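PDB 6HRK: allophycocyanin beta-18 subunit apoprotein from Chroococcidiopsis thermalis PCC 7203, which binds biliverdin IX alpha and fluoresces in the far-red, as an artificial biliprotein derived from an allophycocyanin subunit. Local coordinates for residues 60-65 with 78-83; 100-105 with 129-134; 8-13 with 121-126. The protein carries 18 engineered substitutions. One frame throughout, in Å; residues are numbered along the deposited sequence.

Contact 1 (60-65 with 78-83); sequences LRMCSY and RMLAGF. Engineered in segment 60-65: Met62 (natural residue Tyr). Engineered in segment 78-83: Met79 (natural residue Leu), Phe83 (natural residue Leu). With BLA (biliverdine IX alpha), chain E.
Met62 reaches from helix 46-69 to helix 77-90 and makes every close contact between residues 60-65 and 78-83. Its CG lies anti to the carbonyl carbon (chi1 -80°). Beyond CG the chain is extended, which carries the thioether across the distance between the helices: the segment axes are 14.1 Å apart at closest approach and run nearly antiparallel, at 163°. The denser part is at its end, where Met62 SD lies 4.0 Å from Leu80 CD2 as the two side chains pass in opposite directions. Met62 CE sits at the edge of the Phe83 ring, 4.1 Å from CE2, and also meets the vinyl-bearing side of the biliverdin, 3.9 Å from CAB. The bilin methyl CMB lies over one face of the Phe83 ring, toward its rim, 3.4 Å from Phe83 CE2. The opposite face has the backbone oxygen of Met79 over the centre. The looser side is formed by Met79, an exposed residue whose SD meets Met62 CE at 4.0 Å. Leu75 and Ile130 also touch Met62. Met62, Met79 and Phe83 are all engineered, and Met62 and Phe83 belong to the chromophore pocket. No hydrogen bond crosses the contact. Carbon and sulfur atoms alone meet here, so this part of the pocket probably holds one pyrrole ring of the bilin by shape and dispersion, while Arg54 and Asp55 supply polar bonds to the pigment.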
loop_
_atom_site.group_PDB
_atom_site.type_symbol
_atom_site.label_atom_id
_atom_site.label_comp_id
_atom_site.label_asym_id
_atom_site.label_seq_id
_atom_site.Cartn_x
_atom_site.Cartn_y
_atom_site.Cartn_z
ATOM N N LEU A 60 1.906 -1.135 -3.112
ATOM C CA LEU A 60 3.057 -0.222 -3.152
ATOM C C LEU A 60 3.665 -0.133 -4.557
ATOM O O LEU A 60 4.082 0.942 -4.993
ATOM C CB LEU A 60 4.130 -0.671 -2.156
ATOM C CG LEU A 60 5.371 0.218 -1.984
ATOM C CD1 LEU A 60 4.998 1.572 -1.400
ATOM C CD2 LEU A 60 6.401 -0.480 -1.108
ATOM N N ARG A 61 3.725 -1.281 -5.233
ATOM C CA ARG A 61 4.199 -1.396 -6.623
ATOM C C ARG A 61 3.404 -0.492 -7.561
ATOM O O ARG A 61 3.976 0.257 -8.351
ATOM C CB ARG A 61 4.058 -2.849 -7.095
ATOM C CG ARG A 61 4.942 -3.250 -8.245
ATOM C CD ARG A 61 6.301 -3.727 -7.758
ATOM N NE ARG A 61 6.259 -4.961 -6.964
ATOM C CZ ARG A 61 5.992 -6.188 -7.430
ATOM N NH1 ARG A 61 5.701 -6.409 -8.715
ATOM N NH2 ARG A 61 6.001 -7.221 -6.589
ATOM N N MET A 62 2.078 -0.593 -7.461
ATOM C CA MET A 62 1.142 0.245 -8.219
ATOM C C MET A 62 1.330 1.730 -7.929
ATOM O O MET A 62 1.255 2.553 -8.846
ATOM C CB MET A 62 -0.303 -0.141 -7.892
ATOM C CG MET A 62 -0.812 -1.379 -8.610
ATOM S SD MET A 62 -2.412 -1.882 -7.948
ATOM C CE MET A 62 -3.092 -2.790 -9.335
ATOM N N CYS A 63 1.555 2.062 -6.656
ATOM C CA CYS A 63 1.764 3.450 -6.228
ATOM C C CYS A 63 3.050 4.063 -6.795
ATOM O O CYS A 63 3.042 5.222 -7.218
ATOM C CB CYS A 63 1.754 3.567 -4.694
ATOM S SG CYS A 63 0.148 3.251 -3.916
ATOM N N SER A 64 4.140 3.296 -6.803
ATOM C CA SER A 64 5.417 3.760 -7.369
ATOM C C SER A 64 5.286 4.100 -8.851
ATOM O O SER A 64 5.700 5.180 -9.285
ATOM C CB SER A 64 6.505 2.701 -7.196
ATOM O OG SER A 64 6.713 2.391 -5.833
ATOM N N TYR A 65 4.714 3.165 -9.609
ATOM C CA TYR A 65 4.423 3.360 -11.035
ATOM C C TYR A 65 3.482 4.546 -11.268
ATOM O O TYR A 65 3.710 5.344 -12.174
ATOM C CB TYR A 65 3.826 2.078 -11.645
ATOM C CG TYR A 65 3.251 2.245 -13.036
ATOM C CD1 TYR A 65 4.009 2.805 -14.065
ATOM C CD2 TYR A 65 1.947 1.838 -13.327
ATOM C CE1 TYR A 65 3.480 2.963 -15.340
ATOM C CE2 TYR A 65 1.413 1.988 -14.598
ATOM C CZ TYR A 65 2.179 2.550 -15.601
ATOM O OH TYR A 65 1.648 2.694 -16.857
ATOM N N ARG A 78 -11.723 -0.271 -12.515
ATOM C CA ARG A 78 -12.456 -1.545 -12.555
ATOM C C ARG A 78 -11.658 -2.686 -11.928
ATOM O O ARG A 78 -12.228 -3.544 -11.254
ATOM C CB ARG A 78 -12.825 -1.913 -13.995
ATOM N N MET A 79 -10.346 -2.688 -12.156
ATOM C CA MET A 79 -9.447 -3.704 -11.596
ATOM C C MET A 79 -9.344 -3.588 -10.074
ATOM O O MET A 79 -9.369 -4.603 -9.369
ATOM C CB MET A 79 -8.050 -3.585 -12.218
ATOM C CG MET A 79 -7.156 -4.795 -11.993
ATOM S SD MET A 79 -5.403 -4.403 -12.136
ATOM C CE MET A 79 -5.344 -3.722 -13.793
ATOM N N LEU A 80 -9.225 -2.355 -9.581
ATOM C CA LEU A 80 -9.192 -2.085 -8.137
ATOM C C LEU A 80 -10.544 -2.365 -7.481
ATOM O O LEU A 80 -10.594 -2.880 -6.362
ATOM C CB LEU A 80 -8.758 -0.642 -7.857
ATOM C CG LEU A 80 -7.353 -0.244 -8.319
ATOM C CD1 LEU A 80 -7.148 1.248 -8.111
ATOM C CD2 LEU A 80 -6.271 -1.044 -7.607
ATOM N N ALA A 81 -11.628 -2.025 -8.180
ATOM C CA ALA A 81 -12.989 -2.383 -7.752
ATOM C C ALA A 81 -13.268 -3.890 -7.851
ATOM O O ALA A 81 -14.137 -4.407 -7.152
ATOM C CB ALA A 81 -14.022 -1.606 -8.555
ATOM N N GLY A 82 -12.558 -4.579 -8.745
ATOM C CA GLY A 82 -12.553 -6.041 -8.793
ATOM C C GLY A 82 -11.968 -6.684 -7.544
ATOM O O GLY A 82 -12.484 -7.699 -7.070
ATOM N N PHE A 83 -10.899 -6.092 -7.008
ATOM C CA PHE A 83 -10.274 -6.587 -5.769
ATOM C C PHE A 83 -11.156 -6.340 -4.544
ATOM O O PHE A 83 -11.175 -7.154 -3.618
ATOM C CB PHE A 83 -8.889 -5.955 -5.533
ATOM C CG PHE A 83 -7.929 -6.105 -6.690
ATOM C CD1 PHE A 83 -7.821 -7.306 -7.392
ATOM C CD2 PHE A 83 -7.111 -5.043 -7.062
ATOM C CE1 PHE A 83 -6.934 -7.435 -8.448
ATOM C CE2 PHE A 83 -6.221 -5.166 -8.117
ATOM C CZ PHE A 83 -6.131 -6.365 -8.810
HETATM C CHA BLA E . -5.937 -13.435 -2.142
HETATM N NA BLA E . -5.346 -11.122 -3.191
HETATM C C1A BLA E . -5.852 -12.378 -3.223
HETATM C C2A BLA E . -6.371 -12.624 -4.594
HETATM C C3A BLA E . -6.148 -11.469 -5.324
HETATM C C4A BLA E . -5.469 -10.512 -4.401
HETATM C CMA BLA E . -6.521 -11.254 -6.769
HETATM C CAA BLA E . -7.031 -13.903 -5.076
HETATM C CBA BLA E . -6.185 -14.658 -6.099
HETATM C CGA BLA E . -4.791 -14.936 -5.592
HETATM O O1A BLA E . -3.871 -14.172 -5.950
HETATM O O2A BLA E . -4.608 -15.915 -4.840
HETATM C CHB BLA E . -5.025 -9.089 -4.693
HETATM N NB BLA E . -3.798 -9.795 -6.852
HETATM C C1B BLA E . -4.235 -8.854 -5.969
HETATM C C2B BLA E . -3.845 -7.565 -6.388
HETATM C C3B BLA E . -3.135 -7.660 -7.581
HETATM C C4B BLA E . -3.152 -9.119 -7.814
HETATM C CMB BLA E . -4.150 -6.285 -5.648
HETATM O OB BLA E . -2.525 -9.793 -8.972
HETATM C CAB BLA E . -2.531 -6.526 -8.392
HETATM C CBB BLA E . -1.457 -6.991 -9.352
HETATM N NC BLA E . -4.836 -8.920 1.353
HETATM C C1C BLA E . -4.556 -7.656 1.663
HETATM C C2C BLA E . -4.284 -7.570 3.134
HETATM C C3C BLA E . -3.764 -8.982 3.347
HETATM C C4C BLA E . -4.665 -9.849 2.451
HETATM C CMC BLA E . -3.296 -6.472 3.511
HETATM O OC BLA E . -4.466 -6.718 0.888
HETATM C CAC BLA E . -3.553 -9.405 4.809
HETATM C CBC BLA E . -4.841 -9.649 5.557
HETATM C CHD BLA E . -3.968 -11.130 2.017
HETATM N ND BLA E . -4.900 -12.016 -0.207
HETATM C C1D BLA E . -4.653 -12.143 1.129
HETATM C C2D BLA E . -5.065 -13.503 1.561
HETATM C C3D BLA E . -5.623 -14.134 0.350
HETATM C C4D BLA E . -5.479 -13.130 -0.733
HETATM C CMD BLA E . -4.978 -14.110 2.937
HETATM C CAD BLA E . -6.203 -15.522 0.224
HETATM C CBD BLA E . -7.633 -15.580 0.727
HETATM C CGD BLA E . -8.087 -17.015 0.637
HETATM O O1D BLA E . -8.913 -17.315 -0.247
HETATM O O2D BLA E . -7.611 -17.845 1.445
#

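Contact 2 (100-105 with 129-134); sequences SIQLMK and YIARVI. Engineered in segment 129-134: Ile130 (natural residue Val), Ala131 (natural residue Val), Val133 (natural residue Glu).
Ile101 on helix 94-115 and Ile130 on helix 125-134 meet with their side chains crossed at about a right angle. The two are joined by different branches. Ile101 uses the end of its longer arm, CD1, and Ile130 offers its short branch, CG2; the two methyls are 3.7 Å apart. CG1 of Ile101 stands anti to the carbonyl carbon (chi1 -67°). The arm then runs out nearly extended, and this extension is what carries CD1 to Ile130. Ile130 has the same first torsion, which sets CG2 anti to its backbone N. Phe59 of helix 46-69 touches both isoleucines, and Phe127 also lies against Ile101. The backbones come nearest at Ile101 and Ala131, whose CA atoms are 6.6 Å apart.

Gln102 approaches in another way. Its chain bends at chi2 (-78°), which brings the amide close to Ala131. NE2 then lies 4.0 Å from the methyl CB of Ala131, a van der Waals contact. The amide oxygen OE1 accepts a hydrogen bond from Lys105 NZ at 2.9 Å, with the donor tilted 31° from the carbonyl plane. Asp128, just before the second segment, takes a hydrogen bond from Gln102 NE2 and a salt bridge from Lys105 NZ, both at OD1.

Ile130 and Ala131 are engineered residues. This is helix-to-helix packing in the globin-like core, close to the bilin: Ser100 lines its pocket, and the side chain of Ile101 is about 7 Å from it. The chemistry is divided. Apolar methyls fill the buried middle, while a linked amide, ammonium and carboxylate tie the two helices at one border.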
loop_
_atom_site.group_PDB
_atom_site.type_symbol
_atom_site.label_atom_id
_atom_site.label_comp_id
_atom_site.label_asym_id
_atom_site.label_seq_id
_atom_site.Cartn_x
_atom_site.Cartn_y
_atom_site.Cartn_z
ATOM N N SER A 100 -3.187 -0.557 5.753
ATOM C CA SER A 100 -1.874 -1.064 5.321
ATOM C C SER A 100 -1.255 -0.210 4.211
ATOM O O SER A 100 -0.051 0.053 4.228
ATOM C CB SER A 100 -1.975 -2.527 4.874
ATOM O OG SER A 100 -2.873 -2.685 3.791
ATOM N N ILE A 101 -2.090 0.231 3.270
ATOM C CA ILE A 101 -1.674 1.140 2.197
ATOM C C ILE A 101 -1.316 2.513 2.780
ATOM O O ILE A 101 -0.260 3.063 2.470
ATOM C CB ILE A 101 -2.767 1.255 1.102
ATOM C CG1 ILE A 101 -2.919 -0.087 0.372
ATOM C CG2 ILE A 101 -2.442 2.350 0.090
ATOM C CD1 ILE A 101 -4.259 -0.272 -0.308
ATOM N N GLN A 102 -2.186 3.044 3.636
ATOM C CA GLN A 102 -1.950 4.345 4.271
ATOM C C GLN A 102 -0.748 4.333 5.229
ATOM O O GLN A 102 -0.106 5.364 5.427
ATOM C CB GLN A 102 -3.209 4.834 5.006
ATOM C CG GLN A 102 -4.431 5.089 4.123
ATOM C CD GLN A 102 -4.366 6.398 3.352
ATOM O OE1 GLN A 102 -3.288 6.871 2.991
ATOM N NE2 GLN A 102 -5.530 6.985 3.087
ATOM N N LEU A 103 -0.457 3.175 5.823
ATOM C CA LEU A 103 0.761 2.980 6.617
ATOM C C LEU A 103 1.989 3.025 5.720
ATOM O O LEU A 103 2.958 3.719 6.033
ATOM C CB LEU A 103 0.730 1.645 7.373
ATOM C CG LEU A 103 -0.171 1.571 8.609
ATOM C CD1 LEU A 103 -0.400 0.120 9.006
ATOM C CD2 LEU A 103 0.418 2.359 9.771
ATOM N N MET A 104 1.937 2.281 4.611
ATOM C CA MET A 104 3.009 2.279 3.604
ATOM C C MET A 104 3.263 3.669 3.016
ATOM O O MET A 104 4.404 3.990 2.690
ATOM C CB MET A 104 2.725 1.264 2.483
ATOM C CG MET A 104 3.024 -0.180 2.867
ATOM S SD MET A 104 2.912 -1.361 1.503
ATOM C CE MET A 104 1.198 -1.171 1.017
ATOM N N LYS A 105 2.214 4.485 2.889
ATOM C CA LYS A 105 2.378 5.909 2.549
ATOM C C LYS A 105 3.263 6.597 3.590
ATOM O O LYS A 105 4.244 7.250 3.238
ATOM C CB LYS A 105 1.023 6.624 2.469
ATOM C CG LYS A 105 1.105 8.100 2.089
ATOM C CD LYS A 105 -0.270 8.725 1.908
ATOM C CE LYS A 105 -0.949 9.018 3.235
ATOM N NZ LYS A 105 -2.292 9.631 3.032
ATOM N N TYR A 129 -5.840 7.101 -3.375
ATOM C CA TYR A 129 -6.760 6.686 -4.437
ATOM C C TYR A 129 -7.125 5.208 -4.310
ATOM O O TYR A 129 -8.308 4.856 -4.293
ATOM C CB TYR A 129 -6.166 6.964 -5.821
ATOM C CG TYR A 129 -7.064 6.527 -6.959
ATOM C CD1 TYR A 129 -8.281 7.163 -7.193
ATOM C CD2 TYR A 129 -6.706 5.466 -7.792
ATOM C CE1 TYR A 129 -9.112 6.763 -8.231
ATOM C CE2 TYR A 129 -7.527 5.061 -8.834
ATOM C CZ TYR A 129 -8.728 5.710 -9.048
ATOM O OH TYR A 129 -9.544 5.307 -10.079
ATOM N N ILE A 130 -6.106 4.356 -4.222
ATOM C CA ILE A 130 -6.303 2.909 -4.050
ATOM C C ILE A 130 -7.032 2.616 -2.729
ATOM O O ILE A 130 -7.920 1.766 -2.694
ATOM C CB ILE A 130 -4.962 2.128 -4.139
ATOM C CG1 ILE A 130 -4.390 2.213 -5.563
ATOM C CG2 ILE A 130 -5.147 0.659 -3.758
ATOM C CD1 ILE A 130 -2.945 1.774 -5.686
ATOM N N ALA A 131 -6.664 3.329 -1.663
ATOM C CA ALA A 131 -7.360 3.224 -0.372
ATOM C C ALA A 131 -8.835 3.639 -0.453
ATOM O O ALA A 131 -9.688 3.016 0.186
ATOM C CB ALA A 131 -6.645 4.049 0.688
ATOM N N ARG A 132 -9.125 4.680 -1.232
ATOM C CA ARG A 132 -10.498 5.162 -1.427
ATOM C C ARG A 132 -11.379 4.167 -2.178
ATOM O O ARG A 132 -12.510 3.912 -1.768
ATOM C CB ARG A 132 -10.501 6.505 -2.166
ATOM N N VAL A 133 -10.857 3.610 -3.269
ATOM C CA VAL A 133 -11.610 2.659 -4.097
ATOM C C VAL A 133 -11.730 1.281 -3.416
ATOM O O VAL A 133 -12.710 0.575 -3.636
ATOM C CB VAL A 133 -11.007 2.544 -5.523
ATOM C CG1 VAL A 133 -11.755 1.513 -6.365
ATOM C CG2 VAL A 133 -11.039 3.902 -6.219
ATOM N N ILE A 134 -10.748 0.910 -2.593
ATOM C CA ILE A 134 -10.818 -0.331 -1.797
ATOM C C ILE A 134 -11.914 -0.252 -0.728
ATOM O O ILE A 134 -12.657 -1.219 -0.540
ATOM C CB ILE A 134 -9.434 -0.691 -1.169
ATOM C CG1 ILE A 134 -8.500 -1.275 -2.243
ATOM C CG2 ILE A 134 -9.553 -1.666 0.003
ATOM C CD1 ILE A 134 -8.781 -2.712 -2.643
#

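Contact 3 (8-13 with 121-126); sequences VQVAGV and AFVDEP. Engineered in segment 121-126: Ala121 (natural residue Thr).
Val10 turns both of its methyls toward residues 121-126 through a chi1 of 166°, with CG1 anti to the backbone N and CG2 anti to the carbonyl carbon. Phe122 has chi1 at 69°, with CG between the backbone N and the carbonyl carbon, and this brings the end of the ring to Val10. Val123 faces across with its CG2 branch. The result is a small cluster of three side chains. Val10 CG1 meets Val123 CG2 at 3.8 Å, the two valines crossing at a slant. The other methyl, Val10 CG2, touches the far end of the phenyl ring, 3.8 Å from Phe122 CZ, and is also 3.9 Å from Val123 CG2.

In this globin-like phycobilisome fold the contact sets the first helix of the chain, 4-16, against residues 121-126, at the start of the last helical region and away from the bilin. Asp124 N bonds to Ala121 O at 3.0 Å, spanning three residues.

Leu112 of helix 94-115 packs on both Val10 and Val123, and Ile67 of helix 46-69 lies against Phe122. Met117 adds to the cover of Val10. No hydrogen bond links the two segments. Asp124 also forms a salt bridge with Lys109, and Glu125 accepts a hydrogen bond from Ala72 N.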
loop_
_atom_site.group_PDB
_atom_site.type_symbol
_atom_site.label_atom_id
_atom_site.label_comp_id
_atom_site.label_asym_id
_atom_site.label_seq_id
_atom_site.Cartn_x
_atom_site.Cartn_y
_atom_site.Cartn_z
ATOM N N VAL A 8 10.869 10.262 -10.395
ATOM C CA VAL A 8 11.852 9.192 -10.601
ATOM C C VAL A 8 12.663 8.943 -9.320
ATOM O O VAL A 8 12.907 7.788 -8.954
ATOM C CB VAL A 8 12.785 9.515 -11.799
ATOM C CG1 VAL A 8 14.015 8.619 -11.826
ATOM C CG2 VAL A 8 12.019 9.388 -13.110
ATOM N N GLN A 9 13.083 10.022 -8.659
ATOM C CA GLN A 9 13.824 9.936 -7.392
ATOM C C GLN A 9 13.023 9.247 -6.279
ATOM O O GLN A 9 13.591 8.504 -5.478
ATOM C CB GLN A 9 14.260 11.330 -6.930
ATOM N N VAL A 10 11.713 9.496 -6.241
ATOM C CA VAL A 10 10.815 8.860 -5.269
ATOM C C VAL A 10 10.728 7.349 -5.483
ATOM O O VAL A 10 10.891 6.581 -4.536
ATOM C CB VAL A 10 9.393 9.479 -5.311
ATOM C CG1 VAL A 10 8.380 8.612 -4.563
ATOM C CG2 VAL A 10 9.410 10.892 -4.734
ATOM N N ALA A 11 10.452 6.934 -6.717
ATOM C CA ALA A 11 10.340 5.507 -7.046
ATOM C C ALA A 11 11.657 4.753 -6.849
ATOM O O ALA A 11 11.645 3.553 -6.572
ATOM C CB ALA A 11 9.826 5.318 -8.466
ATOM N N GLY A 12 12.780 5.456 -6.999
ATOM C CA GLY A 12 14.094 4.918 -6.650
ATOM C C GLY A 12 14.201 4.566 -5.175
ATOM O O GLY A 12 14.695 3.492 -4.827
ATOM N N VAL A 13 13.718 5.467 -4.318
ATOM C CA VAL A 13 13.717 5.259 -2.864
ATOM C C VAL A 13 12.756 4.129 -2.470
ATOM O O VAL A 13 13.091 3.307 -1.614
ATOM C CB VAL A 13 13.364 6.559 -2.093
ATOM C CG1 VAL A 13 13.218 6.302 -0.593
ATOM C CG2 VAL A 13 14.417 7.636 -2.334
ATOM N N ALA A 121 3.892 16.280 -1.536
ATOM C CA ALA A 121 2.452 16.026 -1.411
ATOM C C ALA A 121 1.952 15.060 -2.491
ATOM O O ALA A 121 1.113 14.201 -2.211
ATOM C CB ALA A 121 1.683 17.335 -1.477
ATOM N N PHE A 122 2.466 15.221 -3.715
ATOM C CA PHE A 122 2.148 14.349 -4.872
ATOM C C PHE A 122 2.262 12.831 -4.638
ATOM O O PHE A 122 1.565 12.053 -5.292
ATOM C CB PHE A 122 3.011 14.738 -6.090
ATOM C CG PHE A 122 4.480 14.427 -5.932
ATOM C CD1 PHE A 122 4.993 13.191 -6.324
ATOM C CD2 PHE A 122 5.357 15.375 -5.408
ATOM C CE1 PHE A 122 6.344 12.902 -6.183
ATOM C CE2 PHE A 122 6.709 15.093 -5.267
ATOM C CZ PHE A 122 7.204 13.854 -5.653
ATOM N N VAL A 123 3.155 12.424 -3.736
ATOM C CA VAL A 123 3.328 11.012 -3.351
ATOM C C VAL A 123 2.059 10.381 -2.763
ATOM O O VAL A 123 1.828 9.189 -2.957
ATOM C CB VAL A 123 4.540 10.850 -2.385
ATOM C CG1 VAL A 123 4.545 9.510 -1.649
ATOM C CG2 VAL A 123 5.831 11.016 -3.170
ATOM N N ASP A 124 1.250 11.175 -2.063
ATOM C CA ASP A 124 0.019 10.690 -1.417
ATOM C C ASP A 124 -1.000 10.089 -2.399
ATOM O O ASP A 124 -1.630 9.071 -2.100
ATOM C CB ASP A 124 -0.660 11.829 -0.636
ATOM C CG ASP A 124 0.173 12.331 0.542
ATOM O OD1 ASP A 124 1.393 12.058 0.596
ATOM O OD2 ASP A 124 -0.401 13.014 1.418
ATOM N N GLU A 125 -1.137 10.725 -3.561
ATOM C CA GLU A 125 -2.222 10.457 -4.525
ATOM C C GLU A 125 -2.636 8.980 -4.739
ATOM O O GLU A 125 -3.790 8.635 -4.475
ATOM C CB GLU A 125 -1.911 11.157 -5.864
ATOM C CG GLU A 125 -2.699 10.652 -7.062
ATOM C CD GLU A 125 -2.524 11.507 -8.297
ATOM O OE1 GLU A 125 -1.570 12.311 -8.379
ATOM O OE2 GLU A 125 -3.356 11.340 -9.204
ATOM N N PRO A 126 -1.718 8.116 -5.230
ATOM C CA PRO A 126 -2.113 6.723 -5.498
ATOM C C PRO A 126 -2.323 5.849 -4.254
ATOM O O PRO A 126 -2.942 4.787 -4.363
ATOM C CB PRO A 126 -0.950 6.194 -6.331
ATOM C CG PRO A 126 0.220 6.973 -5.858
ATOM C CD PRO A 126 -0.313 8.355 -5.611
#

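How the contacts relate
Contacts 2 and 3 share helix 125-134, meeting it at successive places with their centres about 14 Å apart. Contact 1 joins helices 46-69 and 77-90 and lies about 10 Å from contact 2 and about 15 Å from contact 3, centre to centre. Along the chain contact 1 closes before contact 2 opens. It is nested within the loop closed by contact 3, whose segments alternate with those of contact 2. All three adjoin: Cys63 touches Ile130 and Pro126, and Lys105 packs on Asp124. The last helix therefore packs against several earlier ones. The bilin lies beside contacts 1 and 2, while contact 3, farther off, joins helix 4-16 to the start of the last helical region.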